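Local coordinates for angiopoietin-related protein 6 (Homo sapiens, PDB 6Y43) that probably acts as a secreted angiopoietin-like signalling factor that carries a calcium-binding fibrinogen-like globe domain, at residues A[111-116]-A[139-144]; A[178-183]-A[213-218]; A[116-119]-A[124-127]; A[41-46]-A[98-103]. One frame throughout, in Å; residues are numbered along the deposited sequence. Where two conformers were deposited one is given.

Contact 1. Residues A[111-116]-A[139-144]; sequences AHYDGF and SLSWHN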
# COMPACT_ATOMS: atom_id res chain seq x y z
N ALA A 111 1.52 -10.07 5.37
CA ALA A 111 0.10 -10.14 5.66
C ALA A 111 -0.66 -10.25 4.35
O ALA A 111 -0.26 -9.64 3.35
CB ALA A 111 -0.38 -8.93 6.46
N HIS A 112 -1.70 -11.08 4.33
CA HIS A 112 -2.55 -11.28 3.17
C HIS A 112 -4.00 -11.02 3.55
O HIS A 112 -4.44 -11.41 4.63
CB HIS A 112 -2.46 -12.71 2.61
CG HIS A 112 -1.07 -13.22 2.41
ND1 HIS A 112 -0.26 -13.61 3.45
CD2 HIS A 112 -0.37 -13.45 1.27
CE1 HIS A 112 0.90 -14.03 2.96
NE2 HIS A 112 0.86 -13.94 1.65
N TYR A 113 -4.74 -10.37 2.64
CA TYR A 113 -6.18 -10.18 2.78
C TYR A 113 -6.85 -10.66 1.50
O TYR A 113 -6.53 -10.18 0.40
CB TYR A 113 -6.54 -8.73 3.08
CG TYR A 113 -5.88 -8.27 4.35
CD1 TYR A 113 -4.57 -7.84 4.35
CD2 TYR A 113 -6.54 -8.35 5.59
CE1 TYR A 113 -3.94 -7.47 5.52
CE2 TYR A 113 -5.91 -7.97 6.76
CZ TYR A 113 -4.61 -7.55 6.73
OH TYR A 113 -3.96 -7.21 7.91
N ASP A 114 -7.75 -11.63 1.64
CA ASP A 114 -8.45 -12.22 0.51
C ASP A 114 -9.67 -11.36 0.22
O ASP A 114 -10.79 -11.65 0.60
CB ASP A 114 -8.82 -13.67 0.80
CG ASP A 114 -7.61 -14.59 0.81
OD1 ASP A 114 -6.51 -14.15 0.45
OD2 ASP A 114 -7.77 -15.77 1.16
N GLY A 115 -9.42 -10.27 -0.47
CA GLY A 115 -10.44 -9.28 -0.71
C GLY A 115 -9.88 -7.93 -0.33
O GLY A 115 -9.38 -7.74 0.77
N PHE A 116 -9.96 -6.99 -1.26
CA PHE A 116 -9.43 -5.65 -1.02
C PHE A 116 -10.08 -4.75 -2.06
O PHE A 116 -10.02 -5.04 -3.25
CB PHE A 116 -7.89 -5.62 -1.14
CG PHE A 116 -7.34 -4.21 -1.22
CD1 PHE A 116 -7.31 -3.42 -0.09
CD2 PHE A 116 -6.88 -3.67 -2.41
CE1 PHE A 116 -6.82 -2.11 -0.14
CE2 PHE A 116 -6.42 -2.37 -2.46
CZ PHE A 116 -6.39 -1.59 -1.33
N SER A 139 -2.69 -6.38 11.44
CA SER A 139 -2.68 -5.01 11.91
C SER A 139 -3.32 -4.03 10.92
O SER A 139 -3.19 -2.83 11.10
CB SER A 139 -1.26 -4.58 12.25
OG SER A 139 -0.74 -5.36 13.33
N LEU A 140 -4.05 -4.54 9.92
CA LEU A 140 -4.89 -3.69 9.09
C LEU A 140 -6.39 -3.89 9.31
O LEU A 140 -7.17 -3.04 8.90
CB LEU A 140 -4.59 -3.92 7.60
CG LEU A 140 -4.98 -2.83 6.61
CD1 LEU A 140 -4.32 -1.48 6.82
CD2 LEU A 140 -4.70 -3.36 5.19
N SER A 141 -6.81 -4.96 9.98
CA SER A 141 -8.24 -5.22 10.08
C SER A 141 -8.95 -4.14 10.87
O SER A 141 -10.11 -3.84 10.59
CB SER A 141 -8.48 -6.60 10.70
OG SER A 141 -8.57 -7.58 9.68
N TRP A 142 -8.25 -3.51 11.83
CA TRP A 142 -8.90 -2.43 12.59
C TRP A 142 -9.26 -1.24 11.72
O TRP A 142 -10.05 -0.38 12.15
CB TRP A 142 -7.98 -1.96 13.69
CG TRP A 142 -8.68 -1.38 14.91
CD1 TRP A 142 -9.79 -1.87 15.52
CD2 TRP A 142 -8.28 -0.23 15.66
NE1 TRP A 142 -10.13 -1.09 16.62
CE2 TRP A 142 -9.20 -0.08 16.72
CE3 TRP A 142 -7.24 0.70 15.53
CZ2 TRP A 142 -9.12 0.95 17.62
CZ3 TRP A 142 -7.16 1.73 16.45
CH2 TRP A 142 -8.09 1.85 17.47
N HIS A 143 -8.72 -1.17 10.51
CA HIS A 143 -8.96 -0.06 9.61
C HIS A 143 -10.04 -0.37 8.58
O HIS A 143 -10.38 0.50 7.77
CB HIS A 143 -7.66 0.28 8.92
CG HIS A 143 -6.62 0.72 9.89
ND1 HIS A 143 -6.56 2.01 10.36
CD2 HIS A 143 -5.67 0.03 10.57
CE1 HIS A 143 -5.56 2.12 11.22
NE2 HIS A 143 -5.00 0.93 11.36
N ASN A 144 -10.59 -1.58 8.62
CA ASN A 144 -11.66 -1.94 7.71
C ASN A 144 -12.85 -0.98 7.85
O ASN A 144 -13.26 -0.62 8.96
CB ASN A 144 -12.07 -3.36 8.03
CG ASN A 144 -12.75 -4.06 6.91
OD1 ASN A 144 -13.10 -3.46 5.90
ND2 ASN A 144 -12.88 -5.38 7.06
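Buried in the domain, the hydroxyl of Tyr113 takes a hydrogen bond from a main-chain amide, and a poor one: Leu140 N stands 3.3 Å from Tyr113 OH with an N-H...O angle of 143°, so the bond is weak. The stronger polar partner of the same hydroxyl is Asp138, which also holds Ser141 OG. Beside the bond the contact turns apolar. Leu140 CB lies 3.4 Å from Tyr113 OH and 3.7 Å from CZ, while Leu140 CD2 sits over one face of the ring, 4.2 Å from CE1. The leucine gets there because its CG stands opposite the backbone N (chi1 -159°). Tyr113 belongs to strand 108-118 of the antiparallel sheet in this fibrinogen C-terminal globular domain, and it points from the sheet into the long loop that goes on to supply the calcium ligands Asp154, Asp156, Tyr158 and Gly160. A phenylalanine in place of Tyr113 would keep the ring against Leu140 but would probably leave Leu140 N and Asp138 without the hydroxyl they share. The tyrosine ring and Leu140 both reach Leu129 of the neighbouring strand. One residue on, Asp114 is the centre of an inverse gamma turn where the strand bends a corner. Within 139-144, His143 N bonds Leu140 O at 2.9 Å, closing the short 3-10 segment 141-143.

Contact 2. Residues A[178-183]-A[213-218]; sequences SNLNGV and AAMLIR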
# COMPACT_ATOMS: atom_id res chain seq x y z
N SER A 178 -1.68 0.08 12.11
CA SER A 178 -0.63 0.14 11.10
C SER A 178 -0.55 1.57 10.58
O SER A 178 -1.56 2.27 10.55
CB SER A 178 -0.90 -0.83 9.96
OG SER A 178 -2.20 -0.75 9.44
N ASN A 179 0.65 2.00 10.20
CA ASN A 179 0.84 3.39 9.79
C ASN A 179 1.86 3.42 8.66
O ASN A 179 2.87 4.11 8.72
CB ASN A 179 1.28 4.24 10.97
CG ASN A 179 1.27 5.73 10.68
OD1 ASN A 179 0.34 6.24 10.06
ND2 ASN A 179 2.32 6.43 11.14
N LEU A 180 1.57 2.68 7.59
CA LEU A 180 2.59 2.47 6.58
C LEU A 180 2.89 3.73 5.78
O LEU A 180 3.95 3.79 5.14
CB LEU A 180 2.21 1.34 5.64
CG LEU A 180 2.02 -0.03 6.31
CD1 LEU A 180 1.78 -1.08 5.25
CD2 LEU A 180 3.19 -0.39 7.22
N ASN A 181 2.02 4.74 5.81
CA ASN A 181 2.31 6.01 5.15
C ASN A 181 2.89 7.05 6.10
O ASN A 181 2.90 8.24 5.77
CB ASN A 181 1.06 6.54 4.46
CG ASN A 181 0.69 5.74 3.23
OD1 ASN A 181 1.53 5.02 2.66
ND2 ASN A 181 -0.54 5.88 2.80
N GLY A 182 3.40 6.62 7.25
CA GLY A 182 3.93 7.52 8.25
C GLY A 182 5.34 7.94 7.95
O GLY A 182 5.80 7.94 6.80
N VAL A 183 6.02 8.36 9.00
CA VAL A 183 7.38 8.87 8.88
C VAL A 183 8.35 7.70 8.79
O VAL A 183 8.43 6.89 9.71
CB VAL A 183 7.74 9.75 10.08
CG1 VAL A 183 9.15 10.30 9.90
CG2 VAL A 183 6.73 10.85 10.28
N ALA A 213 8.60 -1.34 3.67
CA ALA A 213 7.19 -1.70 3.71
C ALA A 213 6.63 -1.57 2.31
O ALA A 213 7.03 -0.68 1.56
CB ALA A 213 6.41 -0.82 4.68
N ALA A 214 5.71 -2.45 1.93
CA ALA A 214 5.05 -2.29 0.64
C ALA A 214 3.69 -2.95 0.68
O ALA A 214 3.45 -3.88 1.45
CB ALA A 214 5.88 -2.89 -0.51
N MET A 215 2.78 -2.43 -0.13
CA MET A 215 1.43 -2.93 -0.29
C MET A 215 1.25 -3.32 -1.74
O MET A 215 1.58 -2.53 -2.64
CB MET A 215 0.39 -1.89 0.11
CG MET A 215 0.62 -1.33 1.50
SD MET A 215 -0.55 -0.03 1.98
CE MET A 215 -2.09 -0.94 2.17
N LEU A 216 0.78 -4.54 -1.99
CA LEU A 216 0.71 -5.04 -3.36
C LEU A 216 -0.64 -5.71 -3.58
O LEU A 216 -1.22 -6.26 -2.65
CB LEU A 216 1.85 -6.03 -3.64
CG LEU A 216 3.25 -5.62 -3.16
CD1 LEU A 216 3.47 -5.96 -1.72
CD2 LEU A 216 4.20 -6.34 -4.05
N ILE A 217 -1.15 -5.67 -4.81
CA ILE A 217 -2.41 -6.33 -5.12
C ILE A 217 -2.28 -7.21 -6.37
O ILE A 217 -1.42 -7.02 -7.22
CB ILE A 217 -3.56 -5.32 -5.28
CG1 ILE A 217 -3.25 -4.36 -6.43
CG2 ILE A 217 -3.79 -4.60 -3.97
CD1 ILE A 217 -4.42 -3.41 -6.72
N ARG A 218 -3.18 -8.20 -6.44
CA ARG A 218 -3.23 -9.17 -7.51
C ARG A 218 -4.67 -9.63 -7.62
O ARG A 218 -5.35 -9.75 -6.59
CB ARG A 218 -2.31 -10.35 -7.20
CG ARG A 218 -2.22 -11.47 -8.23
CD ARG A 218 -1.12 -12.43 -7.81
NE ARG A 218 -1.49 -13.35 -6.72
CZ ARG A 218 -0.67 -14.29 -6.25
NH1 ARG A 218 0.56 -14.45 -6.75
NH2 ARG A 218 -1.06 -15.08 -5.26
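Leu180 packs against strand 212-219 in a small, wholly apolar contact deep in the domain, where a turn of the long loop after helix 162-166 meets the antiparallel sheet. No hydrogen bond joins the two segments. The two methyls of Leu180 divide the work: CD2 rests 4.1 Å from Ala213 CB, and CD1 lies 3.9 Å from Met215 CG, with Met215 SD slightly further off at 4.2 Å. Ala213 and Met215 are two residues apart, so both face the loop from one side of the strand. In the methionine, chi1 (-53°) puts CG beside the backbone N and against Leu180 CD1, and the bend at chi3 (70°) turns CE away from the leucine. Leu180 follows the first residue of a type I beta turn, Asn179 to Gly182, closed by Gly182 N to Asn179 O at 3.0 Å. In the fibrinogen-like fold this strand runs between strands 48-54 and 95-102, and Leu180 touches both neighbours, at Gln52 and at Val99 and Leu101. The side-chain amide of Asn179 bonds the carbonyls of Gln166 and Gly197 through ND2. Arg54 NH1, from strand 48-54, bonds the carbonyl oxygens of Leu180 and Gly182.

Contact 3. Residues A[116-119]-A[124-127]; sequences FSLE and HYRL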
# COMPACT_ATOMS: atom_id res chain seq x y z
N PHE A 116 -9.96 -6.99 -1.26
CA PHE A 116 -9.43 -5.65 -1.02
C PHE A 116 -10.08 -4.75 -2.06
O PHE A 116 -10.02 -5.04 -3.25
CB PHE A 116 -7.89 -5.62 -1.14
CG PHE A 116 -7.34 -4.21 -1.22
CD1 PHE A 116 -7.31 -3.42 -0.09
CD2 PHE A 116 -6.88 -3.67 -2.41
CE1 PHE A 116 -6.82 -2.11 -0.14
CE2 PHE A 116 -6.42 -2.37 -2.46
CZ PHE A 116 -6.39 -1.59 -1.33
N SER A 117 -10.71 -3.68 -1.60
CA SER A 117 -11.24 -2.70 -2.53
C SER A 117 -11.42 -1.38 -1.81
O SER A 117 -11.38 -1.31 -0.57
CB SER A 117 -12.57 -3.15 -3.15
OG SER A 117 -13.57 -3.15 -2.17
N LEU A 118 -11.66 -0.34 -2.60
CA LEU A 118 -11.95 1.00 -2.11
C LEU A 118 -13.28 1.47 -2.66
O LEU A 118 -13.62 1.17 -3.81
CB LEU A 118 -10.85 1.98 -2.53
CG LEU A 118 -9.41 1.72 -2.09
CD1 LEU A 118 -8.51 2.85 -2.57
CD2 LEU A 118 -9.33 1.53 -0.58
N GLU A 119 -14.05 2.19 -1.84
CA GLU A 119 -15.16 2.97 -2.36
C GLU A 119 -14.62 4.12 -3.19
O GLU A 119 -13.44 4.47 -3.09
CB GLU A 119 -16.01 3.52 -1.23
CG GLU A 119 -16.68 2.50 -0.36
CD GLU A 119 -17.79 1.78 -1.08
OE1 GLU A 119 -18.40 2.39 -1.99
OE2 GLU A 119 -18.05 0.60 -0.74
N HIS A 124 -15.26 8.68 0.19
CA HIS A 124 -14.02 8.92 0.92
C HIS A 124 -13.06 7.73 0.85
O HIS A 124 -12.27 7.52 1.77
CB HIS A 124 -14.31 9.26 2.40
CG HIS A 124 -15.16 10.49 2.57
ND1 HIS A 124 -15.70 10.87 3.78
CD2 HIS A 124 -15.55 11.42 1.66
CE1 HIS A 124 -16.39 11.99 3.60
NE2 HIS A 124 -16.30 12.35 2.34
N TYR A 125 -13.13 6.96 -0.24
CA TYR A 125 -12.21 5.86 -0.48
C TYR A 125 -12.14 4.92 0.72
O TYR A 125 -11.08 4.37 1.06
CB TYR A 125 -10.83 6.39 -0.85
CG TYR A 125 -10.76 7.12 -2.19
CD1 TYR A 125 -10.92 6.44 -3.38
CD2 TYR A 125 -10.53 8.48 -2.24
CE1 TYR A 125 -10.85 7.10 -4.60
CE2 TYR A 125 -10.44 9.16 -3.45
CZ TYR A 125 -10.59 8.45 -4.63
OH TYR A 125 -10.53 9.11 -5.84
N ARG A 126 -13.30 4.68 1.33
CA ARG A 126 -13.42 3.74 2.43
C ARG A 126 -12.79 2.39 2.07
O ARG A 126 -13.03 1.85 0.99
CB ARG A 126 -14.90 3.54 2.78
CG ARG A 126 -15.50 4.63 3.62
CD ARG A 126 -16.94 4.30 4.09
NE ARG A 126 -17.39 5.46 4.86
CZ ARG A 126 -17.32 5.54 6.18
NH1 ARG A 126 -16.90 4.50 6.90
NH2 ARG A 126 -17.72 6.65 6.77
N LEU A 127 -12.05 1.84 3.01
CA LEU A 127 -11.38 0.56 2.84
C LEU A 127 -12.34 -0.62 3.04
O LEU A 127 -13.19 -0.60 3.93
CB LEU A 127 -10.24 0.43 3.84
CG LEU A 127 -9.36 -0.82 3.87
CD1 LEU A 127 -8.58 -0.98 2.56
CD2 LEU A 127 -8.45 -0.72 5.06
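Glu119, Tyr125 and Leu127 carry most of this contact, which draws the two arms of a beta hairpin together just before its loop. Glu119 N donates to Arg126 O at 3.0 Å; the bond is nearly straight (163°) and lies in the carbonyl plane. The carbonyl of Glu119 fares otherwise. Its oxygen is buried without a hydrogen-bond partner and meets Tyr125 instead, with CA at 3.2 Å in a straight CA-H...O contact and ring atom CD1 equally close, approaching the ring obliquely. Both His124 and Tyr125 have positive phi, the left-handed conformation that brings the chain back round. Glu119 CG lies 3.8 Å from Arg126 CB, and the bend at chi2 (-70°) then turns the carboxylate toward Arg128, with which OE2 forms a salt bridge. Further along, Leu118 and Leu127 form an antiparallel non-hydrogen-bonded pair, CA to CA 5.0 Å, with Leu127 CD1 4.1 Å from Leu118 CD2. The same CD1 methyl touches Phe116 CE1 at 3.4 Å, the two side chains crossing at about a right angle. Helix 83-90 lies against this end of strand 108-118, with Val86 and Thr90 on Phe116 and Glu84 bonded to Tyr125 OH. Trp171, from a later loop, packs on Leu118 and Leu127 and bonds Tyr125 O, while the second arm continues as strand 127-133.

Contact 4. Residues A[41-46]-A[98-103]; sequences QQLEGG and LVLLED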
# COMPACT_ATOMS: atom_id res chain seq x y z
N GLN A 41 7.46 -9.90 -9.37
CA GLN A 41 7.16 -11.05 -10.21
C GLN A 41 7.70 -12.37 -9.68
O GLN A 41 7.56 -13.39 -10.36
CB GLN A 41 7.71 -10.84 -11.63
CG GLN A 41 7.13 -9.63 -12.32
CD GLN A 41 5.66 -9.75 -12.62
OE1 GLN A 41 4.86 -10.13 -11.77
NE2 GLN A 41 5.28 -9.38 -13.84
N GLN A 42 8.31 -12.40 -8.50
CA GLN A 42 8.84 -13.65 -7.95
C GLN A 42 8.16 -14.07 -6.66
O GLN A 42 7.82 -15.25 -6.50
CB GLN A 42 10.34 -13.52 -7.71
CG GLN A 42 11.16 -13.54 -8.96
CD GLN A 42 11.13 -14.89 -9.65
OE1 GLN A 42 11.44 -15.92 -9.04
NE2 GLN A 42 10.74 -14.90 -10.92
N LEU A 43 7.93 -13.15 -5.74
CA LEU A 43 7.38 -13.54 -4.45
C LEU A 43 5.96 -14.08 -4.58
O LEU A 43 5.09 -13.48 -5.22
CB LEU A 43 7.42 -12.34 -3.49
CG LEU A 43 6.93 -12.53 -2.06
CD1 LEU A 43 7.78 -11.69 -1.12
CD2 LEU A 43 5.48 -12.13 -1.98
N GLU A 44 5.73 -15.24 -3.95
CA GLU A 44 4.43 -15.91 -3.90
C GLU A 44 3.79 -15.98 -5.28
O GLU A 44 2.62 -15.62 -5.48
CB GLU A 44 3.52 -15.21 -2.90
CG GLU A 44 3.87 -15.58 -1.49
CD GLU A 44 2.95 -14.95 -0.49
OE1 GLU A 44 1.74 -14.92 -0.75
OE2 GLU A 44 3.44 -14.45 0.55
N GLY A 45 4.56 -16.46 -6.23
CA GLY A 45 4.07 -16.71 -7.55
C GLY A 45 4.13 -15.52 -8.47
O GLY A 45 3.87 -15.67 -9.67
N GLY A 46 4.49 -14.34 -7.94
CA GLY A 46 4.56 -13.14 -8.75
C GLY A 46 3.19 -12.60 -9.14
O GLY A 46 2.13 -13.02 -8.64
N LEU A 98 -1.43 -7.99 -0.47
CA LEU A 98 -0.25 -8.51 0.20
C LEU A 98 0.51 -7.33 0.80
O LEU A 98 0.76 -6.34 0.11
CB LEU A 98 0.64 -9.28 -0.78
CG LEU A 98 1.98 -9.77 -0.26
CD1 LEU A 98 1.80 -10.81 0.81
CD2 LEU A 98 2.79 -10.34 -1.42
N VAL A 99 0.84 -7.42 2.08
CA VAL A 99 1.66 -6.41 2.74
C VAL A 99 2.98 -7.07 3.07
O VAL A 99 3.01 -8.13 3.70
CB VAL A 99 1.00 -5.85 4.01
CG1 VAL A 99 1.92 -4.90 4.71
CG2 VAL A 99 -0.32 -5.13 3.66
N LEU A 100 4.07 -6.44 2.65
CA LEU A 100 5.41 -6.97 2.88
C LEU A 100 6.15 -6.00 3.80
O LEU A 100 6.16 -4.80 3.53
CB LEU A 100 6.16 -7.10 1.55
CG LEU A 100 5.58 -8.03 0.50
CD1 LEU A 100 6.43 -7.98 -0.74
CD2 LEU A 100 5.50 -9.46 1.02
N LEU A 101 6.77 -6.54 4.85
CA LEU A 101 7.45 -5.73 5.85
C LEU A 101 8.85 -6.26 6.09
O LEU A 101 9.08 -7.48 6.04
CB LEU A 101 6.69 -5.76 7.18
CG LEU A 101 5.18 -5.51 7.09
CD1 LEU A 101 4.54 -5.85 8.41
CD2 LEU A 101 4.93 -4.04 6.72
N GLU A 102 9.78 -5.36 6.39
CA GLU A 102 11.12 -5.74 6.83
C GLU A 102 11.58 -4.80 7.93
O GLU A 102 11.51 -3.58 7.77
CB GLU A 102 12.11 -5.71 5.66
CG GLU A 102 13.52 -6.17 5.96
CD GLU A 102 14.45 -6.07 4.75
OE1 GLU A 102 13.93 -6.06 3.60
OE2 GLU A 102 15.70 -5.98 4.94
N ASP A 103 12.12 -5.38 9.01
CA ASP A 103 12.69 -4.59 10.09
C ASP A 103 14.18 -4.37 9.86
O ASP A 103 14.77 -4.82 8.87
CB ASP A 103 12.36 -5.21 11.46
CG ASP A 103 13.20 -6.43 11.84
OD1 ASP A 103 14.23 -6.76 11.20
OD2 ASP A 103 12.78 -7.09 12.83
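Leu43 reaches from the tight loop 41-46 to Leu98 and Leu100 of strand 95-102. Its CB leaves the backbone pointing at the strand, but neither CB nor CG comes close to it; they serve as a stem for the two methyls. With CG opposite the backbone N (chi1 -178°), the stem runs straight out from the loop. At the tip, CD1 meets Leu100 end to end, 3.8 Å from CD2 and 4.0 Å from CD1. The other methyl, CD2, lies 4.0 Å from Leu100 CD2 and turns to Leu98, where the CD2-CD2 distance of 3.3 Å is shorter than normal van der Waals contact. Leu43 chi2 is 145°, away from a staggered value, so this close pair may reflect strain or imperfect placement of the methyls. Glu44 adds to the edge: its OE2 passes 4.0 Å from Leu98 CD1, while its carboxylate is held by His112 through OE1 and by Arg110 through OE2. The loop itself is a reverse turn joining strands 33-40 and 48-54. Gly46 N bonds Leu43 O at 2.9 Å, with positive phi at Glu44 and Gly45 between them. Arg218 bonds the carbonyls of Glu44 and Gly46 from strand 212-219. Cutting Leu43 back to an alanine is likely to open a gap beside Leu98 and Leu100 and take away the loop's apolar grip on the strand. No hydrogen bond runs between the two segments, so the fit of methyls joins them; directional bonding lies to the side, where the one charged residue at the edge, Glu44, spends its carboxylate on strand 108-118.

Going from the N terminus, contact 4 comes first: the turn 41-46, between two strands, meets strand 95-102 and closes a loop of about fifty residues. The chain then enters strand 108-118, where contacts 1 and 3 both start. Contact 3 closes a short hairpin to 124-127, and contact 1 spans it to reach 139-144, so the smaller loop lies within the larger; the two share Phe116. Contact 2 follows in series, bringing 178-183 to strand 212-219; none of the loops cross. His112 to Glu44 ties contact 1 to contact 4, and Ser139 to Ser178 joins contacts 1 and 2. Three bring loops to the antiparallel sheet, and contact 3 closes a hairpin within it.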